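Local coordinates for protein hydrogenase (NiFe) small subunit HydA (Allochromatium vinosum, PDB 3MYR) that carries the iron-sulfur clusters of a [NiFe] hydrogenase heterodimer, probably relaying electrons between the catalytic large subunit and an external acceptor as hydrogen is oxidised, at residues A[9-14]-A[91-96]; A[148-153]-A[224-229]; A[188-193]-A[239-244]. All coordinates share one frame; numbering follows the deposited sequence.

Interaction 1. Residues A[9-14]-A[91-96]; sequences LSFQEC and HSNYSI. With SF4 (iron/sulfur cluster), chain I.
The ring of Phe11 overlaps the carboxamide of Asn93, the two side chains running past each other in opposite directions with their planes 37° apart. Phe11 CG stands beside the backbone N, anti to the carbonyl carbon (chi1 -70°), on the side of the helix. Asn93 OD1 reaches the root of the ring, 3.2 Å from Phe11 CB, and is held there by a hydrogen bond from outside the pair, with Ser86. Further along the ring, Phe11 CZ comes 3.7 Å from Asn93 O. Ile96, one turn on in helix 93-101, puts its CG2 at the ring edge, 4.0 Å from Phe11 CZ. That methyl also meets Leu9, whose CD2 lies 4.2 Å from Ile96 CG2. The helix starts here: Ser92 is its N-cap, its OG accepting from Ser95 N at 3.1 Å. Strand 5-10 belongs to the mostly parallel sheet of the flavodoxin-like N-terminal domain, and its end leads through an inverse gamma turn centred on Gln12 to Cys14, whose SG binds FE4 of the [4Fe-4S] cluster at 2.3 Å. An alanine in place of Phe11 would probably open a gap beside Ile96 and leave much of the Asn93 carboxamide without the ring it rests against. No hydrogen bond crosses between the segments, which implies that helix 93-101 is fitted by shape to the strand end and the loop leading to the cluster cysteine.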
loop_
_atom_site.group_PDB
_atom_site.type_symbol
_atom_site.label_atom_id
_atom_site.label_comp_id
_atom_site.label_asym_id
_atom_site.label_seq_id
_atom_site.Cartn_x
_atom_site.Cartn_y
_atom_site.Cartn_z
ATOM N N LEU A 9 -8.360 14.942 2.713
ATOM C CA LEU A 9 -7.632 14.803 4.003
ATOM C C LEU A 9 -7.440 13.346 4.283
ATOM O O LEU A 9 -8.423 12.551 4.234
ATOM C CB LEU A 9 -8.443 15.427 5.154
ATOM C CG LEU A 9 -8.810 16.926 4.984
ATOM C CD1 LEU A 9 -9.706 17.427 6.129
ATOM C CD2 LEU A 9 -7.476 17.649 4.914
ATOM N N SER A 10 -6.212 12.953 4.611
ATOM C CA SER A 10 -5.907 11.534 4.912
ATOM C C SER A 10 -5.532 11.422 6.383
ATOM O O SER A 10 -4.548 12.033 6.803
ATOM C CB SER A 10 -4.699 11.088 4.040
ATOM O OG SER A 10 -5.077 11.200 2.693
ATOM N N PHE A 11 -6.286 10.683 7.185
ATOM C CA PHE A 11 -6.003 10.715 8.643
ATOM C C PHE A 11 -5.544 9.313 9.125
ATOM O O PHE A 11 -4.495 8.813 8.640
ATOM C CB PHE A 11 -7.278 11.242 9.351
ATOM C CG PHE A 11 -7.551 12.737 9.092
ATOM C CD1 PHE A 11 -6.508 13.665 9.126
ATOM C CD2 PHE A 11 -8.843 13.212 8.904
ATOM C CE1 PHE A 11 -6.746 15.054 9.039
ATOM C CE2 PHE A 11 -9.097 14.596 8.763
ATOM C CZ PHE A 11 -8.047 15.521 8.827
ATOM N N GLN A 12 -6.383 8.562 9.849
ATOM C CA GLN A 12 -5.937 7.197 10.226
ATOM C C GLN A 12 -6.414 6.218 9.158
ATOM O O GLN A 12 -7.372 5.414 9.376
ATOM C CB GLN A 12 -6.485 6.775 11.592
ATOM C CG GLN A 12 -6.011 7.679 12.755
ATOM C CD GLN A 12 -6.651 7.167 14.023
ATOM O OE1 GLN A 12 -7.856 7.306 14.193
ATOM N NE2 GLN A 12 -5.849 6.571 14.933
ATOM N N GLU A 13 -5.804 6.311 7.984
ATOM C CA GLU A 13 -6.261 5.485 6.872
ATOM C C GLU A 13 -5.166 4.464 6.508
ATOM O O GLU A 13 -3.968 4.606 6.927
ATOM C CB GLU A 13 -6.616 6.299 5.631
ATOM C CG GLU A 13 -5.872 7.581 5.438
ATOM C CD GLU A 13 -4.545 7.512 4.662
ATOM O OE1 GLU A 13 -3.454 7.892 5.246
ATOM O OE2 GLU A 13 -4.618 7.319 3.425
ATOM N N CYS A 14 -5.526 3.534 5.620
ATOM C CA CYS A 14 -4.514 2.583 5.180
ATOM C C CYS A 14 -4.154 2.901 3.707
ATOM O O CYS A 14 -3.307 2.241 3.116
ATOM C CB CYS A 14 -5.123 1.151 5.354
ATOM S SG CYS A 14 -6.242 0.646 3.951
ATOM N N HIS A 91 0.325 19.420 13.779
ATOM C CA HIS A 91 -1.054 19.604 14.247
ATOM C C HIS A 91 -1.813 18.271 14.288
ATOM O O HIS A 91 -1.613 17.443 13.417
ATOM C CB HIS A 91 -1.795 20.527 13.298
ATOM C CG HIS A 91 -1.221 21.899 13.241
ATOM N ND1 HIS A 91 -1.672 22.923 14.049
ATOM C CD2 HIS A 91 -0.244 22.428 12.465
ATOM C CE1 HIS A 91 -0.981 24.022 13.785
ATOM N NE2 HIS A 91 -0.120 23.753 12.820
ATOM N N SER A 92 -2.775 18.145 15.209
ATOM C CA SER A 92 -3.529 16.924 15.335
ATOM C C SER A 92 -4.498 16.820 14.199
ATOM O O SER A 92 -4.938 17.816 13.632
ATOM C CB SER A 92 -4.282 16.924 16.683
ATOM O OG SER A 92 -5.281 17.931 16.619
ATOM N N ASN A 93 -4.866 15.591 13.848
ATOM C CA ASN A 93 -5.858 15.388 12.805
ATOM C C ASN A 93 -7.137 16.124 13.190
ATOM O O ASN A 93 -7.848 16.661 12.312
ATOM C CB ASN A 93 -6.200 13.902 12.665
ATOM C CG ASN A 93 -5.143 13.084 11.874
ATOM O OD1 ASN A 93 -5.296 11.858 11.757
ATOM N ND2 ASN A 93 -4.031 13.703 11.487
ATOM N N TYR A 94 -7.499 16.076 14.474
ATOM C CA TYR A 94 -8.775 16.669 14.882
ATOM C C TYR A 94 -8.808 18.164 14.592
ATOM O O TYR A 94 -9.784 18.725 14.004
ATOM C CB TYR A 94 -9.011 16.446 16.377
ATOM C CG TYR A 94 -10.247 17.166 16.860
ATOM C CD1 TYR A 94 -11.505 16.696 16.463
ATOM C CD2 TYR A 94 -10.167 18.409 17.534
ATOM C CE1 TYR A 94 -12.680 17.343 16.831
ATOM C CE2 TYR A 94 -11.366 19.085 17.927
ATOM C CZ TYR A 94 -12.619 18.519 17.570
ATOM O OH TYR A 94 -13.858 19.106 17.855
ATOM N N SER A 95 -7.697 18.810 14.924
ATOM C CA SER A 95 -7.548 20.262 14.636
ATOM C C SER A 95 -7.667 20.578 13.103
ATOM O O SER A 95 -8.347 21.536 12.676
ATOM C CB SER A 95 -6.176 20.677 15.147
ATOM O OG SER A 95 -6.029 22.000 14.927
ATOM N N ILE A 96 -7.049 19.737 12.281
ATOM C CA ILE A 96 -7.040 19.934 10.827
ATOM C C ILE A 96 -8.446 19.680 10.250
ATOM O O ILE A 96 -8.955 20.431 9.425
ATOM C CB ILE A 96 -5.995 19.010 10.145
ATOM C CG1 ILE A 96 -4.542 19.364 10.611
ATOM C CG2 ILE A 96 -6.161 19.090 8.590
ATOM C CD1 ILE A 96 -3.615 18.035 10.544
HETATM FE FE1 SF4 I . -10.661 0.165 4.787
HETATM FE FE2 SF4 I . -10.516 2.662 3.550
HETATM FE FE3 SF4 I . -10.421 2.423 6.362
HETATM FE FE4 SF4 I . -8.334 1.492 4.437
HETATM S S1 SF4 I . -9.007 3.752 5.025
HETATM S S2 SF4 I . -9.079 0.617 6.366
HETATM S S3 SF4 I . -9.691 0.591 2.842
HETATM S S4 SF4 I . -12.147 1.848 5.025
#

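Interaction 2. Residues A[148-153]-A[224-229]; sequences PPIPMV and TYNACA. With F3S (Fe3-s4 cluster), chain K; SF4 (iron/sulfur cluster), chain I.
The two backbones come closest at Ile150 and Cys228, 7.4 Å between their CA atoms, where a loop entered through the cis peptide before Pro148 turns into helix 151-164 at its N-cap, Ile150. Here the N-terminal domain meets the C-terminal loop that carries a ligand of the [3Fe-4S] cluster. The tip of Ile150 makes most of the direct contact: CD1 lies 3.5 Å from Cys228 N and 3.9 Å from Ala227 CB. Val153 CG2 adds a looser touch on the same Ala227 methyl. Asn226 CG is anti to the backbone N (chi1 -153°), and the carboxamide at the end of the side chain comes nearer to the loop, where two waters complete the link. One water accepts from Ile150 N and donates to Asn226 OD1, at 2.8 Å. The other donates to Pro148 O and takes a weak bond from Asn226 ND2. OD1 also receives Ala227 N at 2.8 Å, so two bonds grip OD1 and a weaker one holds ND2. Cys228 SG binds FE4 of the [3Fe-4S] cluster at 2.3 Å, while Pro148 lines the [4Fe-4S] pocket. Trp233 packs on Ile150 and Cys228; around them, Pro149 and Val153 rest on Val144 of strand 141-144 and on Tyr180 of helix 177-180, and Pro148 meets Ser20 of helix 16-23.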
loop_
_atom_site.group_PDB
_atom_site.type_symbol
_atom_site.label_atom_id
_atom_site.label_comp_id
_atom_site.label_asym_id
_atom_site.label_seq_id
_atom_site.Cartn_x
_atom_site.Cartn_y
_atom_site.Cartn_z
ATOM N N PRO A 148 -12.072 -1.108 0.816
ATOM C CA PRO A 148 -12.543 0.278 0.566
ATOM C C PRO A 148 -13.877 0.176 -0.214
ATOM O O PRO A 148 -14.307 -0.934 -0.552
ATOM C CB PRO A 148 -11.439 0.870 -0.315
ATOM C CG PRO A 148 -10.913 -0.369 -1.136
ATOM C CD PRO A 148 -11.167 -1.603 -0.245
ATOM N N PRO A 149 -14.565 1.297 -0.419
ATOM C CA PRO A 149 -15.740 1.344 -1.274
ATOM C C PRO A 149 -15.303 0.936 -2.688
ATOM O O PRO A 149 -14.146 1.114 -3.088
ATOM C CB PRO A 149 -16.111 2.897 -1.292
ATOM C CG PRO A 149 -15.404 3.457 0.013
ATOM C CD PRO A 149 -14.125 2.647 0.006
ATOM N N ILE A 150 -16.269 0.513 -3.464
ATOM C CA ILE A 150 -16.077 0.248 -4.903
ATOM C C ILE A 150 -15.572 1.456 -5.682
ATOM O O ILE A 150 -16.106 2.536 -5.566
ATOM C CB ILE A 150 -17.373 -0.241 -5.499
ATOM C CG1 ILE A 150 -17.788 -1.568 -4.771
ATOM C CG2 ILE A 150 -17.190 -0.602 -7.010
ATOM C CD1 ILE A 150 -19.351 -1.956 -5.088
ATOM N N PRO A 151 -14.615 1.240 -6.605
ATOM C CA PRO A 151 -13.996 2.450 -7.210
ATOM C C PRO A 151 -15.043 3.299 -7.891
ATOM O O PRO A 151 -14.999 4.538 -7.731
ATOM C CB PRO A 151 -13.071 1.855 -8.287
ATOM C CG PRO A 151 -12.552 0.553 -7.592
ATOM C CD PRO A 151 -13.789 0.036 -6.765
ATOM N N MET A 152 -15.937 2.660 -8.688
ATOM C CA MET A 152 -16.918 3.458 -9.423
ATOM C C MET A 152 -18.095 3.908 -8.584
ATOM O O MET A 152 -18.834 4.784 -9.016
ATOM C CB MET A 152 -17.353 2.759 -10.695
ATOM C CG MET A 152 -16.223 3.102 -11.726
ATOM S SD MET A 152 -16.765 2.904 -13.364
ATOM C CE MET A 152 -16.916 1.109 -13.495
ATOM N N VAL A 153 -18.152 3.477 -7.307
ATOM C CA VAL A 153 -19.052 4.153 -6.346
ATOM C C VAL A 153 -18.452 5.464 -5.914
ATOM O O VAL A 153 -19.153 6.481 -5.818
ATOM C CB VAL A 153 -19.370 3.247 -5.141
ATOM C CG1 VAL A 153 -20.039 4.049 -4.009
ATOM C CG2 VAL A 153 -20.244 2.080 -5.610
ATOM N N THR A 224 -25.703 -6.504 5.154
ATOM C CA THR A 224 -24.741 -5.591 4.541
ATOM C C THR A 224 -25.285 -4.876 3.328
ATOM O O THR A 224 -25.781 -5.535 2.380
ATOM C CB THR A 224 -23.446 -6.379 4.161
ATOM O OG1 THR A 224 -22.969 -7.021 5.378
ATOM C CG2 THR A 224 -22.364 -5.393 3.661
ATOM N N TYR A 225 -25.105 -3.547 3.311
ATOM C CA TYR A 225 -25.653 -2.715 2.234
ATOM C C TYR A 225 -24.517 -2.167 1.358
ATOM O O TYR A 225 -23.622 -1.505 1.894
ATOM C CB TYR A 225 -26.544 -1.557 2.831
ATOM C CG TYR A 225 -27.899 -2.094 3.323
ATOM C CD1 TYR A 225 -29.066 -2.008 2.529
ATOM C CD2 TYR A 225 -27.971 -2.804 4.507
ATOM C CE1 TYR A 225 -30.302 -2.596 2.981
ATOM C CE2 TYR A 225 -29.177 -3.336 4.982
ATOM C CZ TYR A 225 -30.312 -3.276 4.184
ATOM O OH TYR A 225 -31.450 -3.876 4.673
ATOM N N ASN A 226 -24.464 -2.555 0.070
ATOM C CA ASN A 226 -23.330 -2.163 -0.823
ATOM C C ASN A 226 -23.755 -2.597 -2.202
ATOM O O ASN A 226 -24.782 -3.266 -2.312
ATOM C CB ASN A 226 -21.993 -2.813 -0.418
ATOM C CG ASN A 226 -20.778 -1.957 -0.841
ATOM O OD1 ASN A 226 -20.920 -1.133 -1.693
ATOM N ND2 ASN A 226 -19.613 -2.102 -0.178
ATOM N N ALA A 227 -23.010 -2.201 -3.247
ATOM C CA ALA A 227 -23.402 -2.447 -4.645
ATOM C C ALA A 227 -22.611 -3.618 -5.252
ATOM O O ALA A 227 -22.631 -3.803 -6.476
ATOM C CB ALA A 227 -23.135 -1.180 -5.517
ATOM N N CYS A 228 -21.874 -4.360 -4.422
ATOM C CA CYS A 228 -20.937 -5.369 -4.946
ATOM C C CYS A 228 -21.678 -6.429 -5.781
ATOM O O CYS A 228 -21.115 -6.987 -6.723
ATOM C CB CYS A 228 -20.238 -6.082 -3.762
ATOM S SG CYS A 228 -19.553 -4.866 -2.586
ATOM N N ALA A 229 -22.888 -6.804 -5.341
ATOM C CA ALA A 229 -23.582 -7.912 -5.979
ATOM C C ALA A 229 -24.170 -7.500 -7.350
ATOM O O ALA A 229 -24.451 -8.358 -8.157
ATOM C CB ALA A 229 -24.725 -8.453 -5.030
HETATM FE FE1 F3S K . -19.092 -7.593 1.407
HETATM FE FE3 F3S K . -17.329 -5.569 1.424
HETATM FE FE4 F3S K . -18.731 -5.976 -0.732
HETATM S S1 F3S K . -17.011 -7.607 2.340
HETATM S S2 F3S K . -19.160 -8.110 -0.773
HETATM S S3 F3S K . -19.580 -5.388 1.264
HETATM S S4 F3S K . -16.642 -5.376 -0.676
HETATM FE FE1 SF4 I . -10.661 0.165 4.787
HETATM FE FE2 SF4 I . -10.516 2.662 3.550
HETATM FE FE3 SF4 I . -10.421 2.423 6.362
HETATM FE FE4 SF4 I . -8.334 1.492 4.437
HETATM S S1 SF4 I . -9.007 3.752 5.025
HETATM S S2 SF4 I . -9.079 0.617 6.366
HETATM S S3 SF4 I . -9.691 0.591 2.842
HETATM S S4 SF4 I . -12.147 1.848 5.025
HETATM O O HOH W 1 -16.820 -2.012 -0.352
HETATM O O HOH W 2 -18.987 0.816 -2.314
#

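Interaction 3. Residues A[188-193]-A[239-244]; sequences CYRRPF and WPVEAG. With SF4 (iron/sulfur cluster), chain J; F3S (Fe3-s4 cluster), chain K.
Arg190 runs past Val241 in the opposite direction, starting from a CB 4.0 Å from FE1 of the [4Fe-4S] cluster. Its CG lies over the centre of the Tyr189 ring, 3.7 Å above the plane. The chain stays extended as far as NE (chi3 179°), Arg190 CD lying 3.6 Å from Val241 CG1, NE beside the same methyl and CZ near Val241 O. At the tip NE and NH2 both donate to Tyr189 OH, each at 3.0 Å, a side-on grip with the hydroxyl 23° out of the guanidinium plane. NH2 also lies close to Val241 O, at too poor an angle for a bond, and NH1 is hydrogen-bonded to Trp212 O. Tyr189 OH has a further partner in Ser232 of the large subunit. The type I turn from Cys188 to Arg191 leads into helix 191-195 and lines the outer [4Fe-4S] site of the C-terminal cluster-binding region: Cys188 SG binds FE1 and accepts from Arg190 N. In a sulfur-aromatic contact Cys188 SG sits at the edge of the Trp239 ring, 3.8 Å from Trp239 CH2. The indole stands between this ligand and the [3Fe-4S] cluster, Trp239 CE3 being 3.7 Å from its S2; Val241 CB lies over one face, toward the rim. The Glu242 carboxylate forms salt bridges with Lys232 and with Arg238 of the large subunit.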
loop_
_atom_site.group_PDB
_atom_site.type_symbol
_atom_site.label_atom_id
_atom_site.label_comp_id
_atom_site.label_asym_id
_atom_site.label_seq_id
_atom_site.Cartn_x
_atom_site.Cartn_y
_atom_site.Cartn_z
ATOM N N CYS A 188 -27.771 -10.938 -4.408
ATOM C CA CYS A 188 -26.727 -11.931 -4.580
ATOM C C CYS A 188 -27.142 -13.088 -5.497
ATOM O O CYS A 188 -28.232 -13.687 -5.351
ATOM C CB CYS A 188 -26.331 -12.473 -3.182
ATOM S SG CYS A 188 -25.031 -13.769 -3.318
ATOM N N TYR A 189 -26.276 -13.444 -6.441
ATOM C CA TYR A 189 -26.605 -14.539 -7.363
ATOM C C TYR A 189 -26.686 -15.922 -6.677
ATOM O O TYR A 189 -27.161 -16.847 -7.315
ATOM C CB TYR A 189 -25.654 -14.577 -8.579
ATOM C CG TYR A 189 -24.298 -15.191 -8.236
ATOM C CD1 TYR A 189 -23.946 -16.470 -8.675
ATOM C CD2 TYR A 189 -23.349 -14.461 -7.460
ATOM C CE1 TYR A 189 -22.687 -17.056 -8.344
ATOM C CE2 TYR A 189 -22.096 -15.044 -7.078
ATOM C CZ TYR A 189 -21.770 -16.327 -7.556
ATOM O OH TYR A 189 -20.588 -16.897 -7.209
ATOM N N ARG A 190 -26.252 -16.045 -5.404
ATOM C CA ARG A 190 -26.354 -17.320 -4.665
ATOM C C ARG A 190 -27.620 -17.352 -3.835
ATOM O O ARG A 190 -27.967 -18.377 -3.220
ATOM C CB ARG A 190 -25.129 -17.552 -3.770
ATOM C CG ARG A 190 -23.775 -17.448 -4.581
ATOM C CD ARG A 190 -22.634 -18.022 -3.783
ATOM N NE ARG A 190 -21.385 -17.953 -4.515
ATOM C CZ ARG A 190 -20.311 -18.703 -4.295
ATOM N NH1 ARG A 190 -20.387 -19.779 -3.513
ATOM N NH2 ARG A 190 -19.201 -18.467 -5.013
ATOM N N ARG A 191 -28.349 -16.257 -3.860
ATOM C CA ARG A 191 -29.540 -16.140 -2.992
ATOM C C ARG A 191 -30.594 -17.200 -3.297
ATOM O O ARG A 191 -31.164 -17.777 -2.346
ATOM C CB ARG A 191 -30.167 -14.720 -3.063
ATOM C CG ARG A 191 -31.556 -14.630 -2.277
ATOM C CD ARG A 191 -31.294 -14.787 -0.722
ATOM N NE ARG A 191 -32.579 -14.588 0.000
ATOM C CZ ARG A 191 -33.157 -13.384 0.246
ATOM N NH1 ARG A 191 -34.332 -13.298 0.891
ATOM N NH2 ARG A 191 -32.570 -12.252 -0.123
ATOM N N PRO A 192 -30.857 -17.508 -4.607
ATOM C CA PRO A 192 -31.881 -18.558 -4.742
ATOM C C PRO A 192 -31.407 -19.916 -4.227
ATOM O O PRO A 192 -32.242 -20.753 -3.849
ATOM C CB PRO A 192 -32.120 -18.652 -6.230
ATOM C CG PRO A 192 -31.852 -17.163 -6.694
ATOM C CD PRO A 192 -30.613 -16.799 -5.885
ATOM N N PHE A 193 -30.087 -20.103 -4.171
ATOM C CA PHE A 193 -29.497 -21.302 -3.546
ATOM C C PHE A 193 -29.648 -21.357 -2.016
ATOM O O PHE A 193 -30.042 -22.407 -1.424
ATOM C CB PHE A 193 -28.061 -21.451 -4.038
ATOM C CG PHE A 193 -28.024 -21.867 -5.453
ATOM C CD1 PHE A 193 -28.394 -20.981 -6.458
ATOM C CD2 PHE A 193 -27.762 -23.140 -5.792
ATOM C CE1 PHE A 193 -28.414 -21.393 -7.804
ATOM C CE2 PHE A 193 -27.751 -23.551 -7.143
ATOM C CZ PHE A 193 -28.130 -22.713 -8.131
ATOM N N TRP A 239 -16.612 -9.986 -7.678
ATOM C CA TRP A 239 -16.856 -9.443 -6.352
ATOM C C TRP A 239 -16.619 -10.548 -5.303
ATOM O O TRP A 239 -16.446 -11.706 -5.654
ATOM C CB TRP A 239 -18.241 -8.835 -6.232
ATOM C CG TRP A 239 -19.398 -9.817 -6.318
ATOM C CD1 TRP A 239 -19.902 -10.369 -7.459
ATOM C CD2 TRP A 239 -20.319 -10.133 -5.263
ATOM N NE1 TRP A 239 -21.056 -11.086 -7.149
ATOM C CE2 TRP A 239 -21.320 -10.944 -5.810
ATOM C CE3 TRP A 239 -20.419 -9.734 -3.892
ATOM C CZ2 TRP A 239 -22.403 -11.425 -5.051
ATOM C CZ3 TRP A 239 -21.478 -10.215 -3.136
ATOM C CH2 TRP A 239 -22.431 -11.084 -3.696
ATOM N N PRO A 240 -16.567 -10.186 -4.007
ATOM C CA PRO A 240 -16.050 -11.166 -3.038
ATOM C C PRO A 240 -16.776 -12.509 -3.035
ATOM O O PRO A 240 -16.128 -13.553 -3.104
ATOM C CB PRO A 240 -16.285 -10.465 -1.714
ATOM C CG PRO A 240 -15.761 -9.010 -2.094
ATOM C CD PRO A 240 -16.543 -8.823 -3.449
ATOM N N VAL A 241 -18.097 -12.502 -3.071
ATOM C CA VAL A 241 -18.833 -13.762 -3.032
ATOM C C VAL A 241 -18.694 -14.507 -4.373
ATOM O O VAL A 241 -18.520 -15.726 -4.424
ATOM C CB VAL A 241 -20.342 -13.467 -2.710
ATOM C CG1 VAL A 241 -21.236 -14.738 -3.049
ATOM C CG2 VAL A 241 -20.493 -13.053 -1.203
ATOM N N GLU A 242 -18.611 -13.770 -5.477
ATOM C CA GLU A 242 -18.408 -14.473 -6.742
ATOM C C GLU A 242 -17.047 -15.190 -6.793
ATOM O O GLU A 242 -16.928 -16.295 -7.302
ATOM C CB GLU A 242 -18.528 -13.499 -7.922
ATOM C CG GLU A 242 -18.211 -14.200 -9.218
ATOM C CD GLU A 242 -18.385 -13.295 -10.475
ATOM O OE1 GLU A 242 -17.748 -13.582 -11.496
ATOM O OE2 GLU A 242 -19.177 -12.341 -10.479
ATOM N N ALA A 243 -16.025 -14.588 -6.223
ATOM C CA ALA A 243 -14.729 -15.242 -6.111
ATOM C C ALA A 243 -14.573 -16.270 -4.979
ATOM O O ALA A 243 -13.464 -16.742 -4.773
ATOM C CB ALA A 243 -13.571 -14.155 -5.992
ATOM N N GLY A 244 -15.631 -16.515 -4.197
ATOM C CA GLY A 244 -15.695 -17.675 -3.312
ATOM C C GLY A 244 -15.496 -17.347 -1.830
ATOM O O GLY A 244 -15.374 -18.234 -1.045
HETATM FE FE1 SF4 J . -25.219 -14.526 -1.156
HETATM FE FE2 SF4 J . -25.634 -16.613 0.643
HETATM FE FE3 SF4 J . -24.103 -14.451 1.329
HETATM FE FE4 SF4 J . -26.811 -14.207 1.054
HETATM S S1 SF4 J . -25.677 -15.442 2.589
HETATM S S2 SF4 J . -25.257 -12.742 0.340
HETATM S S3 SF4 J . -27.181 -15.617 -0.729
HETATM S S4 SF4 J . -23.654 -15.988 -0.327
HETATM FE FE1 F3S K . -19.092 -7.593 1.407
HETATM FE FE3 F3S K . -17.329 -5.569 1.424
HETATM FE FE4 F3S K . -18.731 -5.976 -0.732
HETATM S S1 F3S K . -17.011 -7.607 2.340
HETATM S S2 F3S K . -19.160 -8.110 -0.773
HETATM S S3 F3S K . -19.580 -5.388 1.264
HETATM S S4 F3S K . -16.642 -5.376 -0.676
#

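In the fold
From the N terminus, interaction 1 brings residues 91-96 back to the end of the first strand, closing its loop within the flavodoxin-like domain before the others open. Interaction 2 opens at 148-153, and interaction 3 at 188-193 before 224-229 closes interaction 2; 239-244 then closes interaction 3, so these two loops cross. They touch where Cys228 and Ala229 pack on Trp239. Interaction 2 ties the N-terminal domain to the C-terminal cluster region, whereas interaction 3 lies wholly within the latter. Interactions 1 and 2 meet the same [4Fe-4S] cluster, and interactions 2 and 3 share the [3Fe-4S] cluster, so the three follow the cluster chain to the other [4Fe-4S] site.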